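Local coordinates for protein cycloalternan-forming enzyme (Listeria monocytogenes serovar 1/2a, PDB 5F7U) that belongs to glycoside hydrolase family 31 and is a multidomain, carbohydrate-binding protein built around a TIM barrel, with a family 6 carbohydrate-binding module near its C-terminus, at residues A[856-868]-A[929-941]. The protein carries 1 engineered substitution. Sequence-based numbering, arbitrary orientation.
Sequences EDFANEKVSVDLP and QAIVLNGVNHAPY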
loop_
_atom_site.group_PDB
_atom_site.type_symbol
_atom_site.label_atom_id
_atom_site.label_comp_id
_atom_site.label_asym_id
_atom_site.label_seq_id
_atom_site.Cartn_x
_atom_site.Cartn_y
_atom_site.Cartn_z
ATOM N N GLU A 856 -9.558 -24.560 -21.083
ATOM C CA GLU A 856 -8.520 -25.570 -21.145
ATOM C C GLU A 856 -9.160 -26.948 -21.174
ATOM O O GLU A 856 -9.990 -27.275 -20.323
ATOM C CB GLU A 856 -7.563 -25.405 -19.957
ATOM C CG GLU A 856 -6.503 -26.487 -19.831
ATOM C CD GLU A 856 -6.976 -27.665 -19.006
ATOM O OE1 GLU A 856 -7.321 -27.454 -17.824
ATOM O OE2 GLU A 856 -6.999 -28.789 -19.545
ATOM N N ASP A 857 -8.781 -27.733 -22.180
ATOM C CA ASP A 857 -9.312 -29.092 -22.362
ATOM C C ASP A 857 -8.187 -30.024 -22.822
ATOM O O ASP A 857 -8.330 -30.751 -23.810
ATOM C CB ASP A 857 -10.492 -29.066 -23.362
ATOM C CG ASP A 857 -11.278 -30.390 -23.420
ATOM O OD1 ASP A 857 -11.108 -31.271 -22.550
ATOM O OD2 ASP A 857 -12.082 -30.562 -24.368
ATOM N N PHE A 858 -7.066 -30.002 -22.091
ATOM C CA PHE A 858 -5.907 -30.860 -22.399
ATOM C C PHE A 858 -6.253 -32.351 -22.460
ATOM O O PHE A 858 -5.659 -33.110 -23.235
ATOM C CB PHE A 858 -4.776 -30.641 -21.377
ATOM C CG PHE A 858 -4.065 -29.322 -21.509
ATOM C CD1 PHE A 858 -3.712 -28.806 -22.758
ATOM C CD2 PHE A 858 -3.691 -28.613 -20.355
ATOM C CE1 PHE A 858 -3.044 -27.589 -22.863
ATOM C CE2 PHE A 858 -3.021 -27.403 -20.452
ATOM C CZ PHE A 858 -2.686 -26.894 -21.712
ATOM N N ALA A 859 -7.241 -32.761 -21.671
ATOM C CA ALA A 859 -7.705 -34.139 -21.660
ATOM C C ALA A 859 -8.165 -34.576 -23.058
ATOM O O ALA A 859 -8.072 -35.760 -23.406
ATOM C CB ALA A 859 -8.818 -34.303 -20.646
ATOM N N ASN A 860 -8.627 -33.607 -23.854
ATOM C CA ASN A 860 -8.972 -33.829 -25.265
ATOM C C ASN A 860 -8.028 -33.089 -26.231
ATOM O O ASN A 860 -8.363 -32.841 -27.393
ATOM C CB ASN A 860 -10.439 -33.469 -25.490
ATOM C CG ASN A 860 -11.373 -34.399 -24.749
ATOM O OD1 ASN A 860 -11.585 -35.540 -25.165
ATOM N ND2 ASN A 860 -11.931 -33.924 -23.638
ATOM N N GLU A 861 -6.841 -32.759 -25.711
ATOM C CA GLU A 861 -5.763 -32.074 -26.427
ATOM C C GLU A 861 -6.188 -30.765 -27.097
ATOM O O GLU A 861 -5.831 -30.500 -28.237
ATOM C CB GLU A 861 -5.003 -33.020 -27.375
ATOM C CG GLU A 861 -4.240 -34.126 -26.638
ATOM C CD GLU A 861 -3.276 -34.924 -27.508
ATOM O OE1 GLU A 861 -2.418 -35.647 -26.930
ATOM O OE2 GLU A 861 -3.380 -34.860 -28.756
ATOM N N LYS A 862 -6.924 -29.943 -26.352
ATOM C CA LYS A 862 -7.519 -28.714 -26.879
ATOM C C LYS A 862 -7.435 -27.579 -25.869
ATOM O O LYS A 862 -7.532 -27.801 -24.678
ATOM C CB LYS A 862 -8.983 -28.995 -27.213
ATOM C CG LYS A 862 -9.710 -27.876 -27.930
ATOM C CD LYS A 862 -11.119 -28.327 -28.308
ATOM C CE LYS A 862 -11.080 -29.439 -29.340
ATOM N NZ LYS A 862 -12.449 -29.887 -29.746
ATOM N N VAL A 863 -7.193 -26.369 -26.366
ATOM C CA VAL A 863 -7.371 -25.150 -25.582
ATOM C C VAL A 863 -8.175 -24.234 -26.492
ATOM O O VAL A 863 -7.824 -24.050 -27.656
ATOM C CB VAL A 863 -6.031 -24.492 -25.176
ATOM C CG1 VAL A 863 -6.259 -23.136 -24.503
ATOM C CG2 VAL A 863 -5.276 -25.378 -24.192
ATOM N N SER A 864 -9.254 -23.676 -25.960
ATOM C CA SER A 864 -10.073 -22.749 -26.733
ATOM C C SER A 864 -9.994 -21.365 -26.126
ATOM O O SER A 864 -10.000 -21.215 -24.906
ATOM C CB SER A 864 -11.516 -23.240 -26.800
ATOM O OG SER A 864 -11.554 -24.553 -27.339
ATOM N N VAL A 865 -9.872 -20.359 -26.985
ATOM C CA VAL A 865 -9.858 -18.961 -26.542
ATOM C C VAL A 865 -11.000 -18.226 -27.238
ATOM O O VAL A 865 -11.110 -18.263 -28.474
ATOM C CB VAL A 865 -8.508 -18.268 -26.824
ATOM C CG1 VAL A 865 -8.528 -16.814 -26.324
ATOM C CG2 VAL A 865 -7.368 -19.027 -26.163
ATOM N N ASP A 866 -11.854 -17.604 -26.431
ATOM C CA ASP A 866 -12.955 -16.813 -26.934
ATOM C C ASP A 866 -12.537 -15.361 -26.870
ATOM O O ASP A 866 -12.479 -14.759 -25.787
ATOM C CB ASP A 866 -14.224 -17.080 -26.128
ATOM C CG ASP A 866 -14.823 -18.458 -26.399
ATOM O OD1 ASP A 866 -14.399 -19.176 -27.357
ATOM O OD2 ASP A 866 -15.756 -18.826 -25.645
ATOM N N LEU A 867 -12.203 -14.822 -28.037
ATOM C CA LEU A 867 -11.725 -13.449 -28.146
ATOM C C LEU A 867 -12.902 -12.537 -28.523
ATOM O O LEU A 867 -13.643 -12.841 -29.454
ATOM C CB LEU A 867 -10.603 -13.396 -29.185
ATOM C CG LEU A 867 -9.738 -12.160 -29.418
ATOM C CD1 LEU A 867 -8.769 -11.920 -28.268
ATOM C CD2 LEU A 867 -8.986 -12.347 -30.725
ATOM N N PRO A 868 -13.113 -11.437 -27.770
ATOM C CA PRO A 868 -14.218 -10.551 -28.121
ATOM C C PRO A 868 -13.799 -9.684 -29.310
ATOM O O PRO A 868 -12.653 -9.794 -29.760
ATOM C CB PRO A 868 -14.384 -9.704 -26.855
ATOM C CG PRO A 868 -12.996 -9.577 -26.332
ATOM C CD PRO A 868 -12.329 -10.906 -26.640
ATOM N N GLN A 929 -14.280 -13.859 -31.977
ATOM C CA GLN A 929 -13.518 -14.858 -32.730
ATOM C C GLN A 929 -13.216 -16.045 -31.843
ATOM O O GLN A 929 -12.764 -15.877 -30.716
ATOM C CB GLN A 929 -12.221 -14.272 -33.299
ATOM C CG GLN A 929 -12.463 -13.217 -34.379
ATOM C CD GLN A 929 -11.173 -12.705 -34.965
ATOM O OE1 GLN A 929 -10.595 -11.734 -34.469
ATOM N NE2 GLN A 929 -10.698 -13.363 -36.015
ATOM N N ALA A 930 -13.461 -17.240 -32.365
ATOM C CA ALA A 930 -13.261 -18.476 -31.613
ATOM C C ALA A 930 -11.945 -19.143 -32.025
ATOM O O ALA A 930 -11.844 -19.690 -33.126
ATOM C CB ALA A 930 -14.452 -19.408 -31.817
ATOM N N ILE A 931 -10.946 -19.094 -31.140
ATOM C CA ILE A 931 -9.610 -19.633 -31.421
ATOM C C ILE A 931 -9.532 -21.011 -30.771
ATOM O O ILE A 931 -9.879 -21.160 -29.600
ATOM C CB ILE A 931 -8.482 -18.717 -30.863
ATOM C CG1 ILE A 931 -8.521 -17.321 -31.525
ATOM C CG2 ILE A 931 -7.101 -19.365 -31.024
ATOM C CD1 ILE A 931 -7.666 -16.277 -30.813
ATOM N N VAL A 932 -9.111 -22.017 -31.533
ATOM C CA VAL A 932 -8.904 -23.358 -30.965
ATOM C C VAL A 932 -7.500 -23.847 -31.293
ATOM O O VAL A 932 -7.092 -23.842 -32.470
ATOM C CB VAL A 932 -9.966 -24.380 -31.446
ATOM C CG1 VAL A 932 -9.735 -25.731 -30.800
ATOM C CG2 VAL A 932 -11.375 -23.898 -31.125
ATOM N N LEU A 933 -6.768 -24.261 -30.258
ATOM C CA LEU A 933 -5.485 -24.942 -30.423
ATOM C C LEU A 933 -5.739 -26.439 -30.320
ATOM O O LEU A 933 -6.270 -26.914 -29.305
ATOM C CB LEU A 933 -4.478 -24.511 -29.338
ATOM C CG LEU A 933 -3.849 -23.117 -29.383
ATOM C CD1 LEU A 933 -4.865 -22.000 -29.165
ATOM C CD2 LEU A 933 -2.802 -23.030 -28.278
ATOM N N ASN A 934 -5.369 -27.171 -31.368
ATOM C CA ASN A 934 -5.563 -28.634 -31.412
ATOM C C ASN A 934 -4.279 -29.403 -31.211
ATOM O O ASN A 934 -3.205 -28.946 -31.594
ATOM C CB ASN A 934 -6.166 -29.061 -32.746
ATOM C CG ASN A 934 -7.541 -28.473 -32.978
ATOM O OD1 ASN A 934 -7.741 -27.678 -33.912
ATOM N ND2 ASN A 934 -8.494 -28.844 -32.138
ATOM N N GLY A 935 -4.400 -30.585 -30.622
ATOM C CA GLY A 935 -3.252 -31.456 -30.416
ATOM C C GLY A 935 -2.276 -30.983 -29.357
ATOM O O GLY A 935 -1.111 -31.382 -29.379
ATOM N N VAL A 936 -2.746 -30.152 -28.429
ATOM C CA VAL A 936 -1.875 -29.573 -27.381
ATOM C C VAL A 936 -2.018 -30.277 -26.042
ATOM O O VAL A 936 -3.105 -30.699 -25.668
ATOM C CB VAL A 936 -2.156 -28.075 -27.142
ATOM C CG1 VAL A 936 -1.735 -27.262 -28.359
ATOM C CG2 VAL A 936 -3.630 -27.835 -26.802
ATOM N N ASN A 937 -0.906 -30.382 -25.325
ATOM C CA ASN A 937 -0.920 -30.818 -23.938
ATOM C C ASN A 937 -0.367 -29.759 -23.019
ATOM O O ASN A 937 0.153 -28.746 -23.490
ATOM C CB ASN A 937 -0.155 -32.122 -23.795
ATOM C CG ASN A 937 -0.962 -33.282 -24.299
ATOM O OD1 ASN A 937 -2.016 -33.601 -23.739
ATOM N ND2 ASN A 937 -0.487 -33.917 -25.342
ATOM N N HIS A 938 -0.530 -29.973 -21.715
ATOM C CA HIS A 938 0.140 -29.131 -20.715
ATOM C C HIS A 938 1.613 -28.999 -21.100
ATOM O O HIS A 938 2.221 -29.963 -21.579
ATOM C CB HIS A 938 -0.007 -29.727 -19.312
ATOM C CG HIS A 938 0.553 -28.854 -18.228
ATOM N ND1 HIS A 938 1.908 -28.701 -18.019
ATOM C CD2 HIS A 938 -0.061 -28.099 -17.289
ATOM C CE1 HIS A 938 2.103 -27.885 -16.997
ATOM N NE2 HIS A 938 0.927 -27.511 -16.534
ATOM N N ALA A 939 2.190 -27.806 -20.917
ATOM C CA ALA A 939 3.563 -27.570 -21.364
ATOM C C ALA A 939 4.541 -28.537 -20.694
ATOM O O ALA A 939 4.257 -29.028 -19.597
ATOM C CB ALA A 939 3.972 -26.128 -21.102
ATOM N N PRO A 940 5.692 -28.824 -21.347
ATOM C CA PRO A 940 6.595 -29.804 -20.758
ATOM C C PRO A 940 7.176 -29.346 -19.420
ATOM O O PRO A 940 7.260 -28.132 -19.152
ATOM C CB PRO A 940 7.739 -29.899 -21.779
ATOM C CG PRO A 940 7.132 -29.450 -23.070
ATOM C CD PRO A 940 6.164 -28.379 -22.672
ATOM N N TYR A 941 7.527 -30.330 -18.589
ATOM C CA TYR A 941 8.374 -30.130 -17.418
ATOM C C TYR A 941 9.812 -30.371 -17.879
ATOM O O TYR A 941 10.196 -31.511 -18.169
ATOM C CB TYR A 941 8.001 -31.146 -16.325
ATOM C CG TYR A 941 6.649 -30.890 -15.701
ATOM C CD1 TYR A 941 5.463 -31.313 -16.324
ATOM C CD2 TYR A 941 6.557 -30.191 -14.491
ATOM C CE1 TYR A 941 4.219 -31.056 -15.750
ATOM C CE2 TYR A 941 5.331 -29.952 -13.897
ATOM C CZ TYR A 941 4.165 -30.361 -14.541
ATOM O OH TYR A 941 2.950 -30.099 -13.929
HETATM O O HOH W 1 -4.048 -35.279 -22.931
HETATM O O HOH W 2 -7.416 -31.603 -30.473
HETATM O O HOH W 3 -0.361 -34.037 -30.084
HETATM O O HOH W 4 -11.137 -29.030 -32.641
HETATM O O HOH W 5 -12.855 -20.988 -29.075
#
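Neighbouring strands 862-867 and 929-934 of a six-stranded antiparallel sheet are joined here through the hydrogen-bonded pairs V863-L933, V865-I931 and L867-Q929. Their axes run at 164°, close to antiparallel, and each pair closes a two-bond ring, V865 N lying 2.7 Å from I931 O. S864-V932 and D866-A930 alternate with them and K862-N934 follows V863-L933, as non-hydrogen-bonded pairs without backbone bonds to each other. V863, V865, L867, I931 and L933 all turn to the buried face, where V865, L867 and L933 touch strand 874-879 of a second sheet, consistent with beta-sandwich packing. On the other, partly exposed face the aliphatic part of K862 crosses V932 at a slant, CG to CG1 3.6 Å.

Regular pairing ends beside K862, where the turn from strand 848-857 holds a G1 bulge, E861 and K862 both facing D857, and the partner strand leaves the sheet through G935 at positive phi. E861 O accepts V936 N at 3.1 Å from above its carbonyl plane, and G935 N more weakly. E861 OE1 takes N937 ND2 at 3.0 Å, again from above the carboxylate plane, with the two flat groups 81° apart. V936 O, buried, has no hydrogen-bond partner and meets E861 CA in a CA-H...O contact at 3.1 Å.

F858 lays one ring face on the backbone of 937-938: H938 N sits 3.4 Å above the ring centre, while V936 CG2 meets the edge in plane, 4.0 Å from F858 CE1. With CG1 of V936 anti to the carbonyl carbon (chi1 -68°), CG2 falls between that carbon and the backbone N and touches V863 CG2 at 3.9 Å. The H938 imidazole gives ND1 to A939 O and is hydrogen-bonded through NE2 to E767 OE2, fixing its rotation as the chain heads for strand 941-942.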